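Local atomic coordinates of methyl-accepting chemotaxis protein (PDB entry 4EXO), a protein that probably senses small molecules such as pyruvate through its periplasmic PAS-like Cache domain and passes the signal on to the bacterial chemotaxis machinery. Residues E55-F60 / G141-D146; D88-A93 / Y110-K115; D106-F111 / P123-A128. All blocks are in the same frame, centred on the assembly; numbering follows the deposited sequence. Where two conformers were deposited one is given.

Contact 1 (E55-F60 / G141-D146). With PYR (pyruvic acid), chain B.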
loop_
_atom_site.group_PDB
_atom_site.type_symbol
_atom_site.label_atom_id
_atom_site.label_comp_id
_atom_site.label_asym_id
_atom_site.label_seq_id
_atom_site.Cartn_x
_atom_site.Cartn_y
_atom_site.Cartn_z
ATOM N N GLU A 55 -8.563 0.760 1.630
ATOM C CA GLU A 55 -9.941 0.442 2.019
ATOM C C GLU A 55 -10.804 1.449 1.252
ATOM O O GLU A 55 -10.291 2.343 0.565
ATOM C CB GLU A 55 -10.164 0.546 3.535
ATOM C CG GLU A 55 -9.811 1.933 4.125
ATOM C CD GLU A 55 -10.047 2.010 5.639
ATOM O OE1 GLU A 55 -11.224 1.960 6.060
ATOM O OE2 GLU A 55 -9.061 2.126 6.398
ATOM N N SER A 56 -12.118 1.299 1.330
ATOM C CA SER A 56 -13.008 2.197 0.592
ATOM C C SER A 56 -12.738 3.678 0.881
ATOM O O SER A 56 -12.791 4.532 -0.046
ATOM C CB SER A 56 -14.475 1.854 0.870
ATOM O OG SER A 56 -14.804 0.658 0.168
ATOM N N ASP A 57 -12.359 3.972 2.128
ATOM C CA ASP A 57 -12.100 5.367 2.527
ATOM C C ASP A 57 -10.610 5.728 2.483
ATOM O O ASP A 57 -10.224 6.762 2.993
ATOM C CB ASP A 57 -12.607 5.583 3.950
ATOM C CG ASP A 57 -14.137 5.580 4.022
ATOM O OD1 ASP A 57 -14.765 6.201 3.148
ATOM O OD2 ASP A 57 -14.696 4.969 4.952
ATOM N N GLY A 58 -9.800 4.854 1.906
ATOM C CA GLY A 58 -8.340 4.961 1.994
ATOM C C GLY A 58 -7.756 5.243 0.628
ATOM O O GLY A 58 -7.568 4.316 -0.160
ATOM N N TYR A 59 -7.442 6.520 0.342
ATOM C CA TYR A 59 -7.084 6.960 -1.012
ATOM C C TYR A 59 -6.073 8.106 -0.967
ATOM O O TYR A 59 -5.828 8.684 0.112
ATOM C CB TYR A 59 -8.362 7.469 -1.752
ATOM C CG TYR A 59 -8.975 8.702 -1.076
ATOM C CD1 TYR A 59 -8.561 9.990 -1.428
ATOM C CD2 TYR A 59 -9.929 8.563 -0.049
ATOM C CE1 TYR A 59 -9.109 11.145 -0.807
ATOM C CE2 TYR A 59 -10.507 9.698 0.598
ATOM C CZ TYR A 59 -10.079 10.991 0.195
ATOM O OH TYR A 59 -10.614 12.100 0.811
ATOM N N PHE A 60 -5.502 8.430 -2.136
ATOM C CA PHE A 60 -4.537 9.529 -2.260
ATOM C C PHE A 60 -5.103 10.813 -2.866
ATOM O O PHE A 60 -6.027 10.777 -3.719
ATOM C CB PHE A 60 -3.363 9.107 -3.144
ATOM C CG PHE A 60 -2.477 8.090 -2.521
ATOM C CD1 PHE A 60 -1.525 8.466 -1.571
ATOM C CD2 PHE A 60 -2.580 6.753 -2.893
ATOM C CE1 PHE A 60 -0.675 7.528 -0.985
ATOM C CE2 PHE A 60 -1.729 5.772 -2.315
ATOM C CZ PHE A 60 -0.778 6.155 -1.344
ATOM N N GLY A 141 -5.028 9.467 4.348
ATOM C CA GLY A 141 -5.547 9.684 5.710
ATOM C C GLY A 141 -6.383 8.524 6.192
ATOM O O GLY A 141 -6.739 7.633 5.410
ATOM N N ILE A 142 -6.649 8.511 7.497
ATOM C CA ILE A 142 -7.573 7.544 8.110
ATOM C C ILE A 142 -8.689 8.331 8.807
ATOM O O ILE A 142 -8.423 9.396 9.391
ATOM C CB ILE A 142 -6.820 6.628 9.097
ATOM C CG1 ILE A 142 -5.782 5.796 8.332
ATOM C CG2 ILE A 142 -7.765 5.721 9.871
ATOM C CD1 ILE A 142 -4.983 4.876 9.201
ATOM N N TYR A 143 -9.922 7.831 8.766
ATOM C CA TYR A 143 -11.029 8.569 9.407
ATOM C C TYR A 143 -11.131 8.177 10.878
ATOM O O TYR A 143 -10.955 7.021 11.229
ATOM C CB TYR A 143 -12.343 8.373 8.631
ATOM C CG TYR A 143 -12.254 9.091 7.284
ATOM C CD1 TYR A 143 -12.728 10.409 7.147
ATOM C CD2 TYR A 143 -11.657 8.492 6.179
ATOM C CE1 TYR A 143 -12.619 11.092 5.947
ATOM C CE2 TYR A 143 -11.539 9.171 4.966
ATOM C CZ TYR A 143 -12.021 10.458 4.851
ATOM O OH TYR A 143 -11.916 11.136 3.651
ATOM N N ILE A 144 -11.349 9.141 11.752
ATOM C CA ILE A 144 -11.273 8.839 13.182
ATOM C C ILE A 144 -12.629 8.907 13.883
ATOM O O ILE A 144 -12.699 8.768 15.117
ATOM C CB ILE A 144 -10.222 9.700 13.919
ATOM C CG1 ILE A 144 -10.404 11.186 13.622
ATOM C CG2 ILE A 144 -8.789 9.290 13.515
ATOM C CD1 ILE A 144 -9.344 12.021 14.293
ATOM N N ASP A 145 -13.695 9.100 13.108
ATOM C CA ASP A 145 -15.055 9.143 13.679
ATOM C C ASP A 145 -15.404 7.971 14.617
ATOM O O ASP A 145 -16.203 8.159 15.545
ATOM C CB ASP A 145 -16.169 9.436 12.641
ATOM C CG ASP A 145 -16.031 8.636 11.331
ATOM O OD1 ASP A 145 -14.963 8.054 11.016
ATOM O OD2 ASP A 145 -17.035 8.616 10.584
ATOM N N ASP A 146 -14.825 6.788 14.387
ATOM C CA ASP A 146 -14.736 5.758 15.452
ATOM C C ASP A 146 -13.944 6.283 16.693
ATOM O O ASP A 146 -12.875 5.778 17.077
ATOM C CB ASP A 146 -14.193 4.400 14.930
ATOM C CG ASP A 146 -13.098 4.557 13.882
ATOM O OD1 ASP A 146 -12.055 5.174 14.205
ATOM O OD2 ASP A 146 -13.277 4.067 12.735
HETATM C C PYR B . -8.517 14.980 1.199
HETATM O O PYR B . -8.484 14.607 2.461
HETATM O OXT PYR B . -9.149 14.219 0.327
HETATM C CA PYR B . -7.899 16.180 0.776
HETATM O O3 PYR B . -7.981 16.463 -0.471
HETATM C CB PYR B . -7.184 17.154 1.704
HETATM O O HOH W 1 -7.895 8.196 2.897
HETATM O O HOH W 2 -8.993 5.702 5.626
#
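At the wall of the pyruvate pocket, Tyr59 and Tyr143 bring their phenol groups together, the two side chains crossing at about a right angle with Tyr59 OH 3.3 Å from Tyr143 OH. The two hydroxyls serve different partners. Tyr59 OH donates to OXT of pyruvate at 2.6 Å, and the ligand oxygen lies at the edge of the ring, in its plane. Tyr143 OH is hydrogen-bonded to His114 O and to NZ of the pocket residue Lys124, which is consistent with a second-shell role in positioning the lysine. The Tyr59 CB points neither toward nor away from 141-146; it is the far end of the ring that reaches Tyr143 OH and the ligand. In the Cache domain this piece of chain is the loop leading into strand 61-63, next to strand 136-143 in the antiparallel sheet; here the loop and the strand stand apart, and water joins their backbones. One water donates to Asp57 O (2.7 Å) and to Gly141 O (2.8 Å) and accepts from Tyr59 N, which satisfies three buried polar groups at once. A second water donates to Gly141 O at 3.0 Å and, weakly, to Asp57 O. Asp57 O also sits in the plane of the Tyr143 ring, at its edge, 3.4 Å from Tyr143 CE2, while Asp57 CB packs 3.8 Å from Tyr143 CD2. Asp57 belongs to the type I turn Glu55-Gly58, closed by Gly58 N donating to Glu55 O, and its carboxylate turns to Thr117, where OD2 is hydrogen-bonded to OG1.

Contact 2 (D88-A93 / Y110-K115). With PYR (pyruvic acid), chain B.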
loop_
_atom_site.group_PDB
_atom_site.type_symbol
_atom_site.label_atom_id
_atom_site.label_comp_id
_atom_site.label_asym_id
_atom_site.label_seq_id
_atom_site.Cartn_x
_atom_site.Cartn_y
_atom_site.Cartn_z
ATOM N N ASP A 88 -11.966 23.675 6.750
ATOM C CA ASP A 88 -13.004 22.689 7.099
ATOM C C ASP A 88 -14.072 23.337 8.004
ATOM O O ASP A 88 -14.036 24.566 8.241
ATOM C CB ASP A 88 -12.423 21.389 7.660
ATOM C CG ASP A 88 -11.864 21.536 9.104
ATOM O OD1 ASP A 88 -12.091 22.596 9.778
ATOM O OD2 ASP A 88 -11.229 20.569 9.571
ATOM N N GLU A 89 -15.026 22.529 8.482
ATOM C CA GLU A 89 -16.141 23.044 9.292
ATOM C C GLU A 89 -15.687 23.616 10.646
ATOM O O GLU A 89 -16.454 24.344 11.276
ATOM C CB GLU A 89 -17.190 21.942 9.548
ATOM C CG GLU A 89 -16.683 20.839 10.474
ATOM C CD GLU A 89 -17.584 19.624 10.493
ATOM O OE1 GLU A 89 -17.654 18.927 9.457
ATOM O OE2 GLU A 89 -18.201 19.363 11.560
ATOM N N ASN A 90 -14.455 23.290 11.075
ATOM C CA ASN A 90 -13.893 23.788 12.349
ATOM C C ASN A 90 -12.880 24.904 12.146
ATOM O O ASN A 90 -12.180 25.305 13.086
ATOM C CB ASN A 90 -13.274 22.653 13.180
ATOM C CG ASN A 90 -14.286 21.592 13.519
ATOM O OD1 ASN A 90 -15.419 21.922 13.898
ATOM N ND2 ASN A 90 -13.927 20.319 13.317
ATOM N N GLY A 91 -12.787 25.375 10.916
ATOM C CA GLY A 91 -11.887 26.474 10.551
ATOM C C GLY A 91 -10.439 26.045 10.401
ATOM O O GLY A 91 -9.539 26.899 10.469
ATOM N N VAL A 92 -10.191 24.745 10.211
ATOM C CA VAL A 92 -8.810 24.266 9.957
ATOM C C VAL A 92 -8.449 24.580 8.493
ATOM O O VAL A 92 -9.194 24.189 7.585
ATOM C CB VAL A 92 -8.616 22.742 10.221
ATOM C CG1 VAL A 92 -7.143 22.282 9.754
ATOM C CG2 VAL A 92 -8.805 22.397 11.684
ATOM N N ALA A 93 -7.334 25.292 8.258
ATOM C CA ALA A 93 -6.872 25.543 6.899
ATOM C C ALA A 93 -6.184 24.279 6.416
ATOM O O ALA A 93 -4.980 24.044 6.646
ATOM C CB ALA A 93 -5.934 26.772 6.819
ATOM N N TYR A 110 -4.744 16.950 11.660
ATOM C CA TYR A 110 -6.154 16.572 11.923
ATOM C C TYR A 110 -7.066 17.597 11.223
ATOM O O TYR A 110 -6.829 18.810 11.300
ATOM C CB TYR A 110 -6.475 16.596 13.428
ATOM C CG TYR A 110 -5.911 15.469 14.233
ATOM C CD1 TYR A 110 -6.606 14.257 14.345
ATOM C CD2 TYR A 110 -4.672 15.594 14.890
ATOM C CE1 TYR A 110 -6.095 13.198 15.102
ATOM C CE2 TYR A 110 -4.157 14.542 15.651
ATOM C CZ TYR A 110 -4.889 13.352 15.750
ATOM O OH TYR A 110 -4.422 12.295 16.480
ATOM N N PHE A 111 -8.115 17.122 10.540
ATOM C CA PHE A 111 -9.083 17.994 9.873
ATOM C C PHE A 111 -10.283 17.124 9.517
ATOM O O PHE A 111 -10.216 15.918 9.657
ATOM C CB PHE A 111 -8.508 18.634 8.590
ATOM C CG PHE A 111 -8.007 17.641 7.549
ATOM C CD1 PHE A 111 -8.828 17.277 6.466
ATOM C CD2 PHE A 111 -6.692 17.111 7.620
ATOM C CE1 PHE A 111 -8.350 16.380 5.455
ATOM C CE2 PHE A 111 -6.216 16.212 6.654
ATOM C CZ PHE A 111 -7.043 15.831 5.560
ATOM N N SER A 112 -11.370 17.755 9.081
ATOM C CA SER A 112 -12.555 17.033 8.582
ATOM C C SER A 112 -12.601 17.168 7.073
ATOM O O SER A 112 -12.195 18.192 6.519
ATOM C CB SER A 112 -13.838 17.593 9.187
ATOM O OG SER A 112 -13.913 17.231 10.553
ATOM N N TRP A 113 -13.073 16.109 6.421
ATOM C CA TRP A 113 -13.156 16.045 4.979
ATOM C C TRP A 113 -14.276 15.058 4.614
ATOM O O TRP A 113 -14.663 14.176 5.418
ATOM C CB TRP A 113 -11.816 15.575 4.376
ATOM C CG TRP A 113 -11.701 15.898 2.911
ATOM C CD1 TRP A 113 -12.085 15.094 1.852
ATOM C CD2 TRP A 113 -11.187 17.107 2.332
ATOM N NE1 TRP A 113 -11.845 15.746 0.663
ATOM C CE2 TRP A 113 -11.272 16.968 0.926
ATOM C CE3 TRP A 113 -10.642 18.297 2.877
ATOM C CZ2 TRP A 113 -10.867 17.976 0.038
ATOM C CZ3 TRP A 113 -10.225 19.300 1.983
ATOM C CH2 TRP A 113 -10.324 19.126 0.584
ATOM N N HIS A 114 -14.773 15.188 3.391
ATOM C CA HIS A 114 -15.682 14.185 2.825
ATOM C C HIS A 114 -15.130 12.773 3.101
ATOM O O HIS A 114 -13.959 12.484 2.855
ATOM C CB HIS A 114 -15.786 14.416 1.323
ATOM C CG HIS A 114 -16.515 13.331 0.578
ATOM N ND1 HIS A 114 -15.862 12.291 -0.048
ATOM C CD2 HIS A 114 -17.830 13.179 0.292
ATOM C CE1 HIS A 114 -16.746 11.527 -0.670
ATOM N NE2 HIS A 114 -17.949 12.058 -0.494
ATOM N N LYS A 115 -15.989 11.897 3.607
ATOM C CA LYS A 115 -15.637 10.502 3.824
ATOM C C LYS A 115 -16.444 9.639 2.811
ATOM O O LYS A 115 -17.679 9.622 2.871
ATOM C CB LYS A 115 -16.028 10.111 5.256
ATOM C CG LYS A 115 -15.757 8.648 5.608
ATOM C CD LYS A 115 -16.067 8.382 7.096
ATOM C CE LYS A 115 -15.815 6.925 7.450
ATOM N NZ LYS A 115 -16.083 6.617 8.905
HETATM C C PYR B . -8.517 14.980 1.199
HETATM O O PYR B . -8.484 14.607 2.461
HETATM O OXT PYR B . -9.149 14.219 0.327
HETATM C CA PYR B . -7.899 16.180 0.776
HETATM O O3 PYR B . -7.981 16.463 -0.471
HETATM C CB PYR B . -7.184 17.154 1.704
HETATM O O HOH W 3 -16.603 16.313 10.715
#
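Asp88 OD2 accepts the backbone N-H of Ser112 at 2.9 Å in a nearly straight bond (165°), met on the anti side of the carboxylate and somewhat out of its plane. The same oxygen rests 3.4 Å from Phe111 CA. Beside it Val92 CG1 touches Phe111 CB at 4.1 Å, the two side chains crossing at about a right angle. At the outer margin, Ser112 OG hydrogen-bonds a water (2.8 Å) that also donates weakly to Glu89 OE1. What holds the carboxylate is its other oxygen: Asp88 OD1 accepts from Asn90 N at 2.8 Å, an Asx turn. Asp88 OD1 also accepts from Val92 N at 2.9 Å, the two donors coming from opposite faces of the carboxylate plane. With OD1 gripped twice, the rotation of the group is largely set and OD2 is presented to the strand. The loop contains a type I turn, Asp88-Gly91, and Gly91 takes a positive phi (78°) that favours glycine; it leads to Ala93, the N-cap of helix 94-104, and thus ties the entry to that helix to strand 108-115, an outermost strand of the Cache-domain sheet within the chain. That strand also lines the ligand site. The Phe111 ring meets pyruvate O with its edge, CE1 lying 3.5 Å from that oxygen, and Trp113 lays one face under the ligand, whose C atom is 3.3 Å above the indole plane, offset toward the rim. Val94 of the helix packs on both side chains.

Contact 3 (D106-F111 / P123-A128); sequences DGFLYF and PKLGYA. With PYR (pyruvic acid), chain B.
Lys124 runs beside Phe111, both side chains pointing the same way, and its CB, CD, CE and NZ each find a neighbour. Its CB lies 3.3 Å from Phe111 O. CG stands anti to the backbone N (chi1 -174°) and the chain stays extended beyond it, which carries CD alongside the Phe111 ring, 3.8 Å from CE1. CE reaches to 3.5 Å from pyruvate O, and NZ donates to that carboxylate oxygen at 2.6 Å; a charge-assisted bond is likely here. The two backbones exchange two hydrogen bonds, Lys124 N to Phe111 O at 2.7 Å and Phe111 N to Lys124 O at 3.2 Å. This is a hydrogen-bonded pair of the antiparallel hairpin formed by strands 108-115 and 120-131 of the Cache-domain sheet; Leu109 with Gly126 is the next such pair. Gly126, which has no side chain, leaves its CA against Phe111 CE2. The non-hydrogen-bonded pairs, Tyr110 with Leu125 between these two and Phe108 with Tyr127 beyond, send their side chains to the other face of the sheet, under helix 2-28. There Leu125 CD1 sits over the centre of the Tyr110 ring, 3.8 Å from its centroid and only 4° off the ring normal, a CH-pi contact. Tyr127 CD1 lies over the middle of the Phe108 ring, 3.4 Å above its plane, with the two ring planes inclined at 40°. Tyr127 OH is hydrogen-bonded to Glu129 and to Lys19 of the helix, and Lys15 of the same helix makes a cation-pi contact with Phe108. Where the strand begins, Asp106 OD1 accepts from Phe108 N in an Asx turn, and Gly107 O takes the N-H of Ala128.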
loop_
_atom_site.group_PDB
_atom_site.type_symbol
_atom_site.label_atom_id
_atom_site.label_comp_id
_atom_site.label_asym_id
_atom_site.label_seq_id
_atom_site.Cartn_x
_atom_site.Cartn_y
_atom_site.Cartn_z
ATOM N N ASP A 106 5.883 17.198 10.824
ATOM C CA ASP A 106 5.902 15.726 10.862
ATOM C C ASP A 106 4.958 15.022 9.884
ATOM O O ASP A 106 4.811 13.801 9.935
ATOM C CB ASP A 106 5.694 15.211 12.279
ATOM C CG ASP A 106 4.253 15.372 12.769
ATOM O OD1 ASP A 106 3.379 15.901 12.030
ATOM O OD2 ASP A 106 3.997 14.956 13.920
ATOM N N GLY A 107 4.331 15.788 9.013
ATOM C CA GLY A 107 3.510 15.215 7.935
ATOM C C GLY A 107 2.036 15.082 8.300
ATOM O O GLY A 107 1.199 14.902 7.401
ATOM N N PHE A 108 1.711 15.176 9.593
ATOM C CA PHE A 108 0.354 14.844 10.073
ATOM C C PHE A 108 -0.477 16.102 10.278
ATOM O O PHE A 108 0.046 17.168 10.676
ATOM C CB PHE A 108 0.378 14.029 11.384
ATOM C CG PHE A 108 0.903 12.616 11.210
ATOM C CD1 PHE A 108 0.088 11.613 10.684
ATOM C CD2 PHE A 108 2.216 12.315 11.537
ATOM C CE1 PHE A 108 0.587 10.324 10.497
ATOM C CE2 PHE A 108 2.728 11.048 11.362
ATOM C CZ PHE A 108 1.916 10.050 10.836
ATOM N N LEU A 109 -1.782 15.978 10.021
ATOM C CA LEU A 109 -2.718 17.069 10.284
ATOM C C LEU A 109 -4.095 16.481 10.577
ATOM O O LEU A 109 -4.569 15.628 9.805
ATOM C CB LEU A 109 -2.829 18.007 9.078
ATOM C CG LEU A 109 -3.658 19.281 9.327
ATOM C CD1 LEU A 109 -2.908 20.306 10.280
ATOM C CD2 LEU A 109 -4.090 19.968 7.990
ATOM N N TYR A 110 -4.744 16.950 11.660
ATOM C CA TYR A 110 -6.154 16.572 11.923
ATOM C C TYR A 110 -7.066 17.597 11.223
ATOM O O TYR A 110 -6.829 18.810 11.300
ATOM C CB TYR A 110 -6.475 16.596 13.428
ATOM C CG TYR A 110 -5.911 15.469 14.233
ATOM C CD1 TYR A 110 -6.606 14.257 14.345
ATOM C CD2 TYR A 110 -4.672 15.594 14.890
ATOM C CE1 TYR A 110 -6.095 13.198 15.102
ATOM C CE2 TYR A 110 -4.157 14.542 15.651
ATOM C CZ TYR A 110 -4.889 13.352 15.750
ATOM O OH TYR A 110 -4.422 12.295 16.480
ATOM N N PHE A 111 -8.115 17.122 10.540
ATOM C CA PHE A 111 -9.083 17.994 9.873
ATOM C C PHE A 111 -10.283 17.124 9.517
ATOM O O PHE A 111 -10.216 15.918 9.657
ATOM C CB PHE A 111 -8.508 18.634 8.590
ATOM C CG PHE A 111 -8.007 17.641 7.549
ATOM C CD1 PHE A 111 -8.828 17.277 6.466
ATOM C CD2 PHE A 111 -6.692 17.111 7.620
ATOM C CE1 PHE A 111 -8.350 16.380 5.455
ATOM C CE2 PHE A 111 -6.216 16.212 6.654
ATOM C CZ PHE A 111 -7.043 15.831 5.560
ATOM N N PRO A 123 -14.362 13.543 10.765
ATOM C CA PRO A 123 -12.992 13.811 11.227
ATOM C C PRO A 123 -11.981 12.813 10.680
ATOM O O PRO A 123 -12.243 11.589 10.649
ATOM C CB PRO A 123 -13.086 13.744 12.758
ATOM C CG PRO A 123 -14.366 13.049 13.062
ATOM C CD PRO A 123 -15.299 13.298 11.885
ATOM N N LYS A 124 -10.818 13.338 10.292
ATOM C CA LYS A 124 -9.786 12.553 9.615
ATOM C C LYS A 124 -8.422 12.879 10.219
ATOM O O LYS A 124 -8.212 13.972 10.779
ATOM C CB LYS A 124 -9.798 12.992 8.128
ATOM C CG LYS A 124 -8.917 12.236 7.160
ATOM C CD LYS A 124 -9.248 12.692 5.719
ATOM C CE LYS A 124 -8.493 11.853 4.656
ATOM N NZ LYS A 124 -8.966 12.180 3.247
ATOM N N LEU A 125 -7.491 11.934 10.090
ATOM C CA LEU A 125 -6.086 12.223 10.355
ATOM C C LEU A 125 -5.332 12.040 9.043
ATOM O O LEU A 125 -5.256 10.946 8.532
ATOM C CB LEU A 125 -5.521 11.314 11.444
ATOM C CG LEU A 125 -3.983 11.387 11.657
ATOM C CD1 LEU A 125 -3.574 12.822 12.049
ATOM C CD2 LEU A 125 -3.578 10.390 12.738
ATOM N N GLY A 126 -4.811 13.130 8.495
ATOM C CA GLY A 126 -4.096 13.081 7.217
ATOM C C GLY A 126 -2.609 12.954 7.416
ATOM O O GLY A 126 -2.088 13.298 8.479
ATOM N N TYR A 127 -1.933 12.426 6.408
ATOM C CA TYR A 127 -0.488 12.250 6.436
ATOM C C TYR A 127 0.007 12.564 5.012
ATOM O O TYR A 127 -0.515 12.043 4.038
ATOM C CB TYR A 127 -0.066 10.832 6.889
ATOM C CG TYR A 127 1.450 10.705 6.794
ATOM C CD1 TYR A 127 2.271 11.436 7.648
ATOM C CD2 TYR A 127 2.040 9.952 5.776
ATOM C CE1 TYR A 127 3.671 11.377 7.527
ATOM C CE2 TYR A 127 3.438 9.869 5.654
ATOM C CZ TYR A 127 4.233 10.601 6.535
ATOM O OH TYR A 127 5.595 10.539 6.448
ATOM N N ALA A 128 0.967 13.481 4.899
ATOM C CA ALA A 128 1.505 13.915 3.610
ATOM C C ALA A 128 3.064 13.947 3.565
ATOM O O ALA A 128 3.755 14.228 4.601
ATOM C CB ALA A 128 0.893 15.298 3.222
HETATM C C PYR B . -8.517 14.980 1.199
HETATM O O PYR B . -8.484 14.607 2.461
HETATM O OXT PYR B . -9.149 14.219 0.327
HETATM C CA PYR B . -7.899 16.180 0.776
HETATM O O3 PYR B . -7.981 16.463 -0.471
HETATM C CB PYR B . -7.184 17.154 1.704
#

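Overall arrangement
All three contacts reach the pyruvate and the same antiparallel sheet. Contacts 2 and 3 share Tyr110 and Phe111 on strand 108-115, their centres about 10 Å apart; the strand is braced by the loop 88-93 and paired with strand 120-131. Contact 1, centred about 11 Å from contact 3, follows on the next strand: Ile142 O lies 2.8 Å from Leu125 N, a probable hydrogen bond. Contacts 1 and 2, about 14 Å apart between centres, join through packing of Tyr59 OH on Trp113 CD1 (3.5 Å) and through a salt bridge from Lys115 NZ to Asp145 OD2 (2.8 Å). Tyr63 and His72 add further hydrogen bonds to the ligand.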